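Local structure of particle-associated lyase (4Y9V) at residues Y504-S509 and V517-M522; R469-V474 and I489-V494; L417-D422 and V437-S442. The protein probably cleaves the capsular polysaccharide of Acinetobacter baumannii by a lyase reaction, as the tailspike of bacteriophage AP22. All blocks are in the same frame, centred on the assembly; numbering follows the deposited sequence. Where two conformers were deposited one is given.

Interaction 1 of 3, residues Y504-S509 and V517-M522; sequences YLIYPS and VKTRQM
Gln521 NE2, which lies against the end of Ile506, is held by two hydroxyls: it donates to Thr519 OG1 at 2.9 Å, and it is also hydrogen-bonded to Ser551 OG. The first bond is almost straight (176°), and the threonine oxygen lies in the plane of the amide. Two residues apart on one strand, Gln521 and Thr519 thus brace each other and together receive Ile506. The isoleucine side chain crosses that of Gln521 at about a right angle and brings its terminal CD1 to 3.6 Å from Gln521 CG, with the amide CD and NE2 about as near. The same Ile506 CD1 also meets Thr519 CG2 at 3.6 Å. With Thr519 OG1 between its backbone N and carbonyl carbon (chi1 75°), the hydroxyl takes up the amide while the methyl is left for the isoleucine. Leu505 works one step further on: its CD1 rests 3.8 Å from the backbone N of Met522 and 4.2 Å from Met522 CB. The chain turns a corner at Leu505, whose backbone is hydrogen-bonded to Ala472 of strand 470-476, while strand 518-531 pairs in parallel with strand 486-496; the contact thus joins two faces of the coil near its C-terminal end, consistent with the parallel beta-helix of a pectin lyase-like protein. Ile622 of strand 613-623 also touches Thr519 and Gln521. No hydrogen bond links the two segments. Because NE2 of Gln521 is taken up by two hydroxyls and OE1 is hydrogen-bonded elsewhere, the buried amide can pack against aliphatic carbon without leaving its polar atoms unmet.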
loop_
_atom_site.group_PDB
_atom_site.type_symbol
_atom_site.label_atom_id
_atom_site.label_comp_id
_atom_site.label_asym_id
_atom_site.label_seq_id
_atom_site.Cartn_x
_atom_site.Cartn_y
_atom_site.Cartn_z
ATOM N N TYR A 504 -31.250 1.366 0.172
ATOM C CA TYR A 504 -31.101 1.268 1.599
ATOM C C TYR A 504 -29.607 1.276 1.956
ATOM O O TYR A 504 -28.810 0.547 1.369
ATOM C CB TYR A 504 -31.704 -0.036 2.127
ATOM C CG TYR A 504 -33.205 -0.060 2.113
ATOM C CD1 TYR A 504 -33.919 0.487 3.191
ATOM C CD2 TYR A 504 -33.915 -0.559 1.043
ATOM C CE1 TYR A 504 -35.281 0.501 3.190
ATOM C CE2 TYR A 504 -35.309 -0.570 1.044
ATOM C CZ TYR A 504 -35.964 -0.022 2.154
ATOM O OH TYR A 504 -37.348 -0.044 2.118
ATOM N N LEU A 505 -29.261 2.032 2.992
ATOM C CA LEU A 505 -27.925 1.914 3.595
ATOM C C LEU A 505 -27.770 0.520 4.187
ATOM O O LEU A 505 -26.794 -0.181 3.968
ATOM C CB LEU A 505 -27.737 3.033 4.597
ATOM C CG LEU A 505 -27.728 4.443 3.979
ATOM C CD1 LEU A 505 -27.968 5.502 5.026
ATOM C CD2 LEU A 505 -26.411 4.712 3.263
ATOM N N ILE A 506 -28.789 0.128 4.981
ATOM C CA ILE A 506 -28.886 -1.191 5.606
ATOM C C ILE A 506 -30.292 -1.688 5.313
ATOM O O ILE A 506 -31.265 -0.991 5.626
ATOM C CB ILE A 506 -28.608 -1.132 7.126
ATOM C CG1 ILE A 506 -27.242 -0.522 7.402
ATOM C CG2 ILE A 506 -28.779 -2.515 7.720
ATOM C CD1 ILE A 506 -26.942 -0.374 8.881
ATOM N N TYR A 507 -30.414 -2.840 4.673
ATOM C CA TYR A 507 -31.723 -3.357 4.312
ATOM C C TYR A 507 -32.418 -3.894 5.567
ATOM O O TYR A 507 -31.821 -4.684 6.305
ATOM C CB TYR A 507 -31.594 -4.448 3.234
ATOM C CG TYR A 507 -32.942 -4.765 2.667
ATOM C CD1 TYR A 507 -33.420 -4.023 1.603
ATOM C CD2 TYR A 507 -33.793 -5.712 3.241
ATOM C CE1 TYR A 507 -34.664 -4.247 1.056
ATOM C CE2 TYR A 507 -35.058 -5.901 2.746
ATOM C CZ TYR A 507 -35.493 -5.169 1.673
ATOM O OH TYR A 507 -36.771 -5.420 1.154
ATOM N N PRO A 508 -33.691 -3.516 5.789
ATOM C CA PRO A 508 -34.387 -3.921 7.023
ATOM C C PRO A 508 -35.020 -5.301 6.912
ATOM O O PRO A 508 -35.842 -5.535 6.049
ATOM C CB PRO A 508 -35.480 -2.854 7.138
ATOM C CG PRO A 508 -35.769 -2.433 5.750
ATOM C CD PRO A 508 -34.439 -2.478 5.032
ATOM N N SER A 509 -34.674 -6.169 7.857
ATOM C CA SER A 509 -35.333 -7.465 8.030
ATOM C C SER A 509 -35.006 -7.922 9.438
ATOM O O SER A 509 -34.303 -7.265 10.191
ATOM C CB SER A 509 -34.897 -8.461 6.935
ATOM O OG SER A 509 -33.508 -8.702 6.997
ATOM N N VAL A 517 -28.697 -5.140 17.898
ATOM C CA VAL A 517 -27.886 -4.708 16.764
ATOM C C VAL A 517 -27.645 -3.217 16.833
ATOM O O VAL A 517 -28.582 -2.458 17.083
ATOM C CB VAL A 517 -28.596 -5.064 15.447
ATOM C CG1 VAL A 517 -27.832 -4.536 14.252
ATOM C CG2 VAL A 517 -28.790 -6.575 15.354
ATOM N N LYS A 518 -26.410 -2.788 16.601
ATOM C CA LYS A 518 -26.070 -1.369 16.618
ATOM C C LYS A 518 -25.554 -0.964 15.248
ATOM O O LYS A 518 -24.761 -1.667 14.631
ATOM C CB LYS A 518 -25.080 -1.101 17.733
ATOM C CG LYS A 518 -25.713 -1.383 19.112
ATOM C CD LYS A 518 -24.753 -1.316 20.270
ATOM C CE LYS A 518 -25.547 -1.376 21.563
ATOM N NZ LYS A 518 -26.362 -2.630 21.721
ATOM N N THR A 519 -25.978 0.217 14.803
ATOM C CA THR A 519 -25.611 0.699 13.484
ATOM C C THR A 519 -25.144 2.128 13.522
ATOM O O THR A 519 -25.487 2.909 14.390
ATOM C CB THR A 519 -26.766 0.545 12.478
ATOM O OG1 THR A 519 -27.763 1.513 12.704
ATOM C CG2 THR A 519 -27.307 -0.868 12.447
ATOM N N ARG A 520 -24.351 2.487 12.486
ATOM C CA ARG A 520 -24.137 3.866 12.096
ATOM C C ARG A 520 -24.567 3.957 10.654
ATOM O O ARG A 520 -24.126 3.159 9.824
ATOM C CB ARG A 520 -22.695 4.317 12.249
ATOM C CG ARG A 520 -22.138 4.355 13.624
ATOM C CD ARG A 520 -20.687 4.758 13.660
ATOM N NE ARG A 520 -20.187 4.788 15.011
ATOM C CZ ARG A 520 -18.922 5.015 15.379
ATOM N NH1 ARG A 520 -18.055 5.254 14.476
ATOM N NH2 ARG A 520 -18.574 4.946 16.646
ATOM N N GLN A 521 -25.470 4.889 10.347
ATOM C CA GLN A 521 -26.003 5.054 9.012
ATOM C C GLN A 521 -25.841 6.512 8.611
ATOM O O GLN A 521 -26.197 7.423 9.359
ATOM C CB GLN A 521 -27.475 4.597 8.946
ATOM C CG GLN A 521 -27.623 3.149 9.402
ATOM C CD GLN A 521 -29.021 2.583 9.289
ATOM O OE1 GLN A 521 -29.689 2.727 8.257
ATOM N NE2 GLN A 521 -29.457 1.911 10.336
ATOM N N MET A 522 -25.288 6.696 7.413
ATOM C CA MET A 522 -24.819 7.977 6.893
ATOM C C MET A 522 -25.829 9.095 7.101
ATOM O O MET A 522 -27.008 8.965 6.778
ATOM C CB MET A 522 -24.505 7.835 5.389
ATOM C CG MET A 522 -23.832 9.080 4.825
ATOM S SD MET A 522 -23.135 8.842 3.175
ATOM C CE MET A 522 -24.636 8.625 2.208
#

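Interaction 2 of 3, residues R469-V474 and I489-V494; sequences RHWAWV and IIVDDV
In the interior of the parallel beta-helix expected of a pectin lyase-like protein, Trp471, at a corner of the coil, meets Val494 across the core. Strands 472-474 and 489-491 face each other with their axes 8.8 Å apart and their directions close to antiparallel (164°), too far apart for backbone pairing, so that side chains alone join them. Val494 CB stands over the six-membered ring of Trp471, 3.8 Å from its centroid and 15° off the normal, a CH-pi contact. The two methyls divide the indole between them: Val494 CG1 lies near Trp471 CE3 and CZ3, whereas Val494 CG2 reaches CE2 at 3.7 Å and also approaches NE1. With its CG anti to the carbonyl carbon (chi1 -78°), Trp471 sends the indole out to Val494, while its CB touches Val491 CG1 at 3.9 Å. Further along, Ala472 CB touches two branches of the facing strand, Ile489 CG2 and Val491 CG2, each at 3.9 Å. Val474 CG2 closes the row on Ile489 CD1 at 4.2 Å. Strand 453-458 adds Ile457, which touches both Trp471 and Val494, while the backbone O of Val494 accepts a hydrogen bond from Arg520 of a neighbouring subunit. Apolar branches and one aromatic face carry the whole contact, so shape complementarity and dispersion, rather than directed bonds, hold these two walls of the coil together.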
loop_
_atom_site.group_PDB
_atom_site.type_symbol
_atom_site.label_atom_id
_atom_site.label_comp_id
_atom_site.label_asym_id
_atom_site.label_seq_id
_atom_site.Cartn_x
_atom_site.Cartn_y
_atom_site.Cartn_z
ATOM N N ARG A 469 -30.357 -1.669 -4.649
ATOM C CA ARG A 469 -31.291 -1.940 -3.575
ATOM C C ARG A 469 -30.683 -1.679 -2.204
ATOM O O ARG A 469 -31.354 -1.076 -1.352
ATOM C CB ARG A 469 -31.832 -3.378 -3.642
ATOM C CG ARG A 469 -32.930 -3.653 -2.668
ATOM C CD ARG A 469 -33.360 -5.156 -2.578
ATOM N NE ARG A 469 -32.474 -5.927 -1.584
ATOM C CZ ARG A 469 -32.966 -7.030 -1.073
ATOM N NH1 ARG A 469 -34.090 -7.848 -1.161
ATOM N NH2 ARG A 469 -32.071 -7.559 -0.187
ATOM N N HIS A 470 -29.467 -2.149 -1.951
ATOM C CA HIS A 470 -28.880 -1.992 -0.620
ATOM C C HIS A 470 -27.364 -1.940 -0.679
ATOM O O HIS A 470 -26.730 -2.589 -1.513
ATOM C CB HIS A 470 -29.326 -3.074 0.358
ATOM C CG HIS A 470 -28.818 -4.463 0.086
ATOM N ND1 HIS A 470 -29.558 -5.391 -0.594
ATOM C CD2 HIS A 470 -27.634 -5.026 0.426
ATOM C CE1 HIS A 470 -28.787 -6.495 -0.642
ATOM N NE2 HIS A 470 -27.636 -6.312 -0.049
ATOM N N TRP A 471 -26.804 -1.224 0.305
ATOM C CA TRP A 471 -25.375 -1.292 0.593
ATOM C C TRP A 471 -25.037 -2.509 1.454
ATOM O O TRP A 471 -24.087 -3.228 1.126
ATOM C CB TRP A 471 -24.885 0.018 1.231
ATOM C CG TRP A 471 -24.695 1.114 0.213
ATOM C CD1 TRP A 471 -25.606 2.044 -0.198
ATOM C CD2 TRP A 471 -23.510 1.339 -0.532
ATOM N NE1 TRP A 471 -25.038 2.859 -1.161
ATOM C CE2 TRP A 471 -23.743 2.454 -1.388
ATOM C CE3 TRP A 471 -22.241 0.737 -0.553
ATOM C CZ2 TRP A 471 -22.774 2.949 -2.251
ATOM C CZ3 TRP A 471 -21.270 1.250 -1.410
ATOM C CH2 TRP A 471 -21.538 2.343 -2.251
ATOM N N ALA A 472 -25.750 -2.745 2.554
ATOM C CA ALA A 472 -25.464 -3.862 3.444
ATOM C C ALA A 472 -26.739 -4.620 3.812
ATOM O O ALA A 472 -27.753 -4.005 4.142
ATOM C CB ALA A 472 -24.807 -3.371 4.738
ATOM N N TRP A 473 -26.627 -5.953 3.827
ATOM C CA TRP A 473 -27.718 -6.809 4.313
ATOM C C TRP A 473 -27.106 -8.090 4.867
ATOM O O TRP A 473 -26.182 -8.640 4.266
ATOM C CB TRP A 473 -28.694 -7.140 3.202
ATOM C CG TRP A 473 -29.931 -7.849 3.664
ATOM C CD1 TRP A 473 -30.678 -7.610 4.784
ATOM C CD2 TRP A 473 -30.603 -8.911 2.963
ATOM N NE1 TRP A 473 -31.759 -8.449 4.833
ATOM C CE2 TRP A 473 -31.747 -9.262 3.735
ATOM C CE3 TRP A 473 -30.355 -9.610 1.773
ATOM C CZ2 TRP A 473 -32.631 -10.265 3.325
ATOM C CZ3 TRP A 473 -31.221 -10.599 1.372
ATOM C CH2 TRP A 473 -32.345 -10.932 2.163
ATOM N N VAL A 474 -27.627 -8.554 6.004
ATOM C CA VAL A 474 -27.236 -9.810 6.650
ATOM C C VAL A 474 -28.533 -10.488 7.078
ATOM O O VAL A 474 -29.325 -9.868 7.775
ATOM C CB VAL A 474 -26.332 -9.550 7.867
ATOM C CG1 VAL A 474 -25.993 -10.867 8.558
ATOM C CG2 VAL A 474 -25.077 -8.788 7.484
ATOM N N ILE A 489 -23.357 -2.830 12.170
ATOM C CA ILE A 489 -23.268 -2.499 10.754
ATOM C C ILE A 489 -23.090 -0.984 10.658
ATOM O O ILE A 489 -23.914 -0.223 11.155
ATOM C CB ILE A 489 -24.449 -2.980 9.912
ATOM C CG1 ILE A 489 -24.589 -4.511 9.981
ATOM C CG2 ILE A 489 -24.305 -2.477 8.476
ATOM C CD1 ILE A 489 -25.835 -5.060 9.334
ATOM N N ILE A 490 -21.981 -0.575 10.030
ATOM C CA ILE A 490 -21.699 0.823 9.769
ATOM C C ILE A 490 -21.704 1.031 8.260
ATOM O O ILE A 490 -20.994 0.328 7.546
ATOM C CB ILE A 490 -20.317 1.203 10.352
ATOM C CG1 ILE A 490 -20.342 1.100 11.874
ATOM C CG2 ILE A 490 -19.861 2.560 9.861
ATOM C CD1 ILE A 490 -18.951 1.211 12.506
ATOM N N VAL A 491 -22.532 1.961 7.786
ATOM C CA VAL A 491 -22.542 2.399 6.381
ATOM C C VAL A 491 -22.599 3.914 6.465
ATOM O O VAL A 491 -23.681 4.505 6.440
ATOM C CB VAL A 491 -23.676 1.801 5.566
ATOM C CG1 VAL A 491 -23.555 2.239 4.107
ATOM C CG2 VAL A 491 -23.720 0.272 5.666
ATOM N N ASP A 492 -21.419 4.548 6.631
ATOM C CA ASP A 492 -21.371 5.941 7.088
ATOM C C ASP A 492 -20.813 6.937 6.057
ATOM O O ASP A 492 -20.966 8.140 6.298
ATOM C CB ASP A 492 -20.626 6.073 8.395
ATOM C CG ASP A 492 -19.160 5.722 8.305
ATOM O OD1 ASP A 492 -18.725 5.203 7.291
ATOM O OD2 ASP A 492 -18.442 5.981 9.325
ATOM N N ASP A 493 -20.216 6.480 4.982
ATOM C CA ASP A 493 -19.528 7.372 4.046
ATOM C C ASP A 493 -19.418 6.642 2.701
ATOM O O ASP A 493 -18.417 6.018 2.396
ATOM C CB ASP A 493 -18.174 7.789 4.557
ATOM C CG ASP A 493 -17.452 8.789 3.678
ATOM O OD1 ASP A 493 -18.037 9.285 2.662
ATOM O OD2 ASP A 493 -16.259 9.078 4.020
ATOM N N VAL A 494 -20.514 6.728 1.945
ATOM C CA VAL A 494 -20.654 6.125 0.635
ATOM C C VAL A 494 -21.224 7.204 -0.293
ATOM O O VAL A 494 -21.873 8.139 0.182
ATOM C CB VAL A 494 -21.584 4.886 0.649
ATOM C CG1 VAL A 494 -21.068 3.839 1.625
ATOM C CG2 VAL A 494 -23.035 5.240 0.948
#

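Interaction 3 of 3, residues L417-D422 and V437-S442; sequences LTVKLD and VTIRQS
Val419 and Val437 bring the two backbones closest, with their CA atoms 8.1 Å apart, and no hydrogen bond joins the segments, which match in reverse order: Leu417 faces Ile439, while Leu421 faces Val437. Val419 occupies the middle and uses both of its methyls. Its CG1, anti to the backbone N (chi1 177°), meets Val437 CG1 at 4.2 Å; its CG2 meets Ile439 CD1 at 4.0 Å. In both pairs the side chains run antiparallel alongside one another and touch by their methyls. This is the hydrophobic filling of a pectin lyase-like parallel beta-helix: strand 417-422 stacks in parallel with strands 384-389 and 453-458 of adjoining turns, strand 435-441 with 405-409 and 470-476, and the alternate residues Leu417, Val419 and Leu421 turn inward to meet Val437 and Ile439. Val437 also packs on Val455 and Ile457 of strand 453-458, and Ile439 on Ile409 of strand 405-409. Toward one end Val437 CG2 touches Leu421 CD1 at 4.2 Å, again with the side chains running past each other. At the other, the looser approach of Leu417 CD2 to Ile439 CD1 measures 4.5 Å. Ile439 bends at its second torsion (chi2 -68°), which places the CD1 shared by Leu417 and Val419. Ile439 and Leu421 were each deposited in two conformers, so their distances hold for the one described.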
loop_
_atom_site.group_PDB
_atom_site.type_symbol
_atom_site.label_atom_id
_atom_site.label_comp_id
_atom_site.label_asym_id
_atom_site.label_seq_id
_atom_site.Cartn_x
_atom_site.Cartn_y
_atom_site.Cartn_z
ATOM N N LEU A 417 -17.316 -12.630 12.271
ATOM C CA LEU A 417 -16.964 -12.296 10.912
ATOM C C LEU A 417 -17.247 -10.821 10.647
ATOM O O LEU A 417 -18.347 -10.372 10.903
ATOM C CB LEU A 417 -17.783 -13.180 9.948
ATOM C CG LEU A 417 -17.509 -13.006 8.488
ATOM C CD1 LEU A 417 -17.715 -14.251 7.750
ATOM C CD2 LEU A 417 -18.356 -11.905 7.871
ATOM N N THR A 418 -16.261 -10.095 10.112
ATOM C CA THR A 418 -16.451 -8.683 9.774
ATOM C C THR A 418 -16.066 -8.442 8.329
ATOM O O THR A 418 -14.938 -8.797 7.958
ATOM C CB THR A 418 -15.598 -7.802 10.678
ATOM O OG1 THR A 418 -15.962 -7.994 12.049
ATOM C CG2 THR A 418 -15.738 -6.319 10.357
ATOM N N VAL A 419 -16.937 -7.864 7.541
ATOM C CA VAL A 419 -16.589 -7.378 6.204
ATOM C C VAL A 419 -16.320 -5.881 6.304
ATOM O O VAL A 419 -17.229 -5.165 6.762
ATOM C CB VAL A 419 -17.695 -7.649 5.175
ATOM C CG1 VAL A 419 -17.308 -7.065 3.815
ATOM C CG2 VAL A 419 -17.996 -9.129 5.062
ATOM N N LYS A 420 -15.159 -5.455 5.862
ATOM C CA LYS A 420 -14.731 -4.057 5.985
ATOM C C LYS A 420 -14.366 -3.528 4.596
ATOM O O LYS A 420 -13.277 -3.782 4.106
ATOM C CB LYS A 420 -13.557 -3.895 6.951
ATOM C CG LYS A 420 -13.319 -2.486 7.449
ATOM C CD LYS A 420 -12.352 -2.384 8.653
ATOM C CE LYS A 420 -12.312 -1.000 9.224
ATOM N NZ LYS A 420 -11.395 -0.982 10.401
ATOM N N LEU A 421 -15.317 -2.809 3.958
ATOM C CA LEU A 421 -15.151 -2.267 2.606
ATOM C C LEU A 421 -14.901 -0.774 2.801
ATOM O O LEU A 421 -15.788 -0.046 3.213
ATOM C CB LEU A 421 -16.389 -2.586 1.774
ATOM C CG LEU A 421 -16.246 -2.375 0.262
ATOM C CD1 LEU A 421 -17.496 -2.959 -0.422
ATOM C CD2 LEU A 421 -16.057 -0.926 -0.159
ATOM N N ASP A 422 -13.654 -0.382 2.555
ATOM C CA ASP A 422 -13.136 0.945 2.883
ATOM C C ASP A 422 -12.622 1.594 1.608
ATOM O O ASP A 422 -11.546 1.246 1.119
ATOM C CB ASP A 422 -12.043 0.809 3.919
ATOM C CG ASP A 422 -11.391 2.047 4.387
ATOM O OD1 ASP A 422 -11.886 3.144 4.108
ATOM O OD2 ASP A 422 -10.300 1.914 5.067
ATOM N N VAL A 437 -22.922 -5.446 -0.243
ATOM C CA VAL A 437 -22.501 -6.521 0.662
ATOM C C VAL A 437 -23.734 -7.256 1.141
ATOM O O VAL A 437 -24.635 -6.660 1.723
ATOM C CB VAL A 437 -21.717 -5.992 1.888
ATOM C CG1 VAL A 437 -21.347 -7.136 2.821
ATOM C CG2 VAL A 437 -20.468 -5.231 1.467
ATOM N N THR A 438 -23.748 -8.571 0.894
ATOM C CA THR A 438 -24.785 -9.452 1.429
ATOM C C THR A 438 -24.112 -10.664 2.089
ATOM O O THR A 438 -23.274 -11.307 1.464
ATOM C CB THR A 438 -25.741 -9.940 0.341
ATOM O OG1 THR A 438 -26.382 -8.799 -0.228
ATOM C CG2 THR A 438 -26.780 -10.914 0.882
ATOM N N ILE A 439 -24.503 -10.957 3.320
ATOM C CA ILE A 439 -24.118 -12.188 4.015
ATOM C C ILE A 439 -25.438 -12.937 4.309
ATOM O O ILE A 439 -26.337 -12.350 4.920
ATOM C CB ILE A 439 -23.366 -11.917 5.310
ATOM C CG1 ILE A 439 -22.117 -11.017 5.103
ATOM C CG2 ILE A 439 -23.051 -13.248 6.020
ATOM C CD1 ILE A 439 -21.011 -11.702 4.299
ATOM N N ARG A 440 -25.515 -14.209 3.907
ATOM C CA ARG A 440 -26.633 -15.055 4.237
ATOM C C ARG A 440 -26.166 -16.293 4.986
ATOM O O ARG A 440 -25.118 -16.850 4.676
ATOM C CB ARG A 440 -27.409 -15.530 3.009
ATOM C CG ARG A 440 -27.954 -14.419 2.108
ATOM C CD ARG A 440 -29.004 -13.556 2.736
ATOM N NE ARG A 440 -30.265 -14.230 3.086
ATOM C CZ ARG A 440 -31.281 -14.365 2.245
ATOM N NH1 ARG A 440 -31.202 -14.032 0.980
ATOM N NH2 ARG A 440 -32.442 -14.862 2.723
ATOM N N GLN A 441 -26.965 -16.733 5.941
ATOM C CA GLN A 441 -26.837 -18.082 6.499
ATOM C C GLN A 441 -27.493 -19.061 5.554
ATOM O O GLN A 441 -28.623 -18.852 5.106
ATOM C CB GLN A 441 -27.423 -18.139 7.905
ATOM C CG GLN A 441 -27.359 -19.524 8.524
ATOM C CD GLN A 441 -27.785 -19.524 9.987
ATOM O OE1 GLN A 441 -27.707 -18.492 10.662
ATOM N NE2 GLN A 441 -28.198 -20.684 10.466
ATOM N N SER A 442 -26.818 -20.162 5.244
ATOM C CA SER A 442 -27.402 -21.197 4.410
ATOM C C SER A 442 -28.585 -21.865 5.119
ATOM O O SER A 442 -28.534 -22.144 6.299
ATOM C CB SER A 442 -26.341 -22.275 4.170
ATOM O OG SER A 442 -26.890 -23.299 3.384
#

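The three contacts follow one another along chain and coil, from interaction 3 through interaction 2 to interaction 1. The centres of interactions 2 and 3 lie about 10 Å apart, bridged by probable hydrogen bonds from Val437 N to Trp471 O (2.9 Å) and between His470 NE2 and Thr438 OG1 (2.8 Å). Those of interactions 1 and 2 are about 6 Å apart, joined by probable hydrogen bonds between Val491 N and Arg520 O (2.9 Å) and between Trp473 NE1 and Ser509 OG (2.8 Å). Interactions 1 and 3 do not touch, their nearest atoms being about 7 Å apart. None includes the earlier residues of the glycan pocket, such as Tyr169, Asp307 and His337.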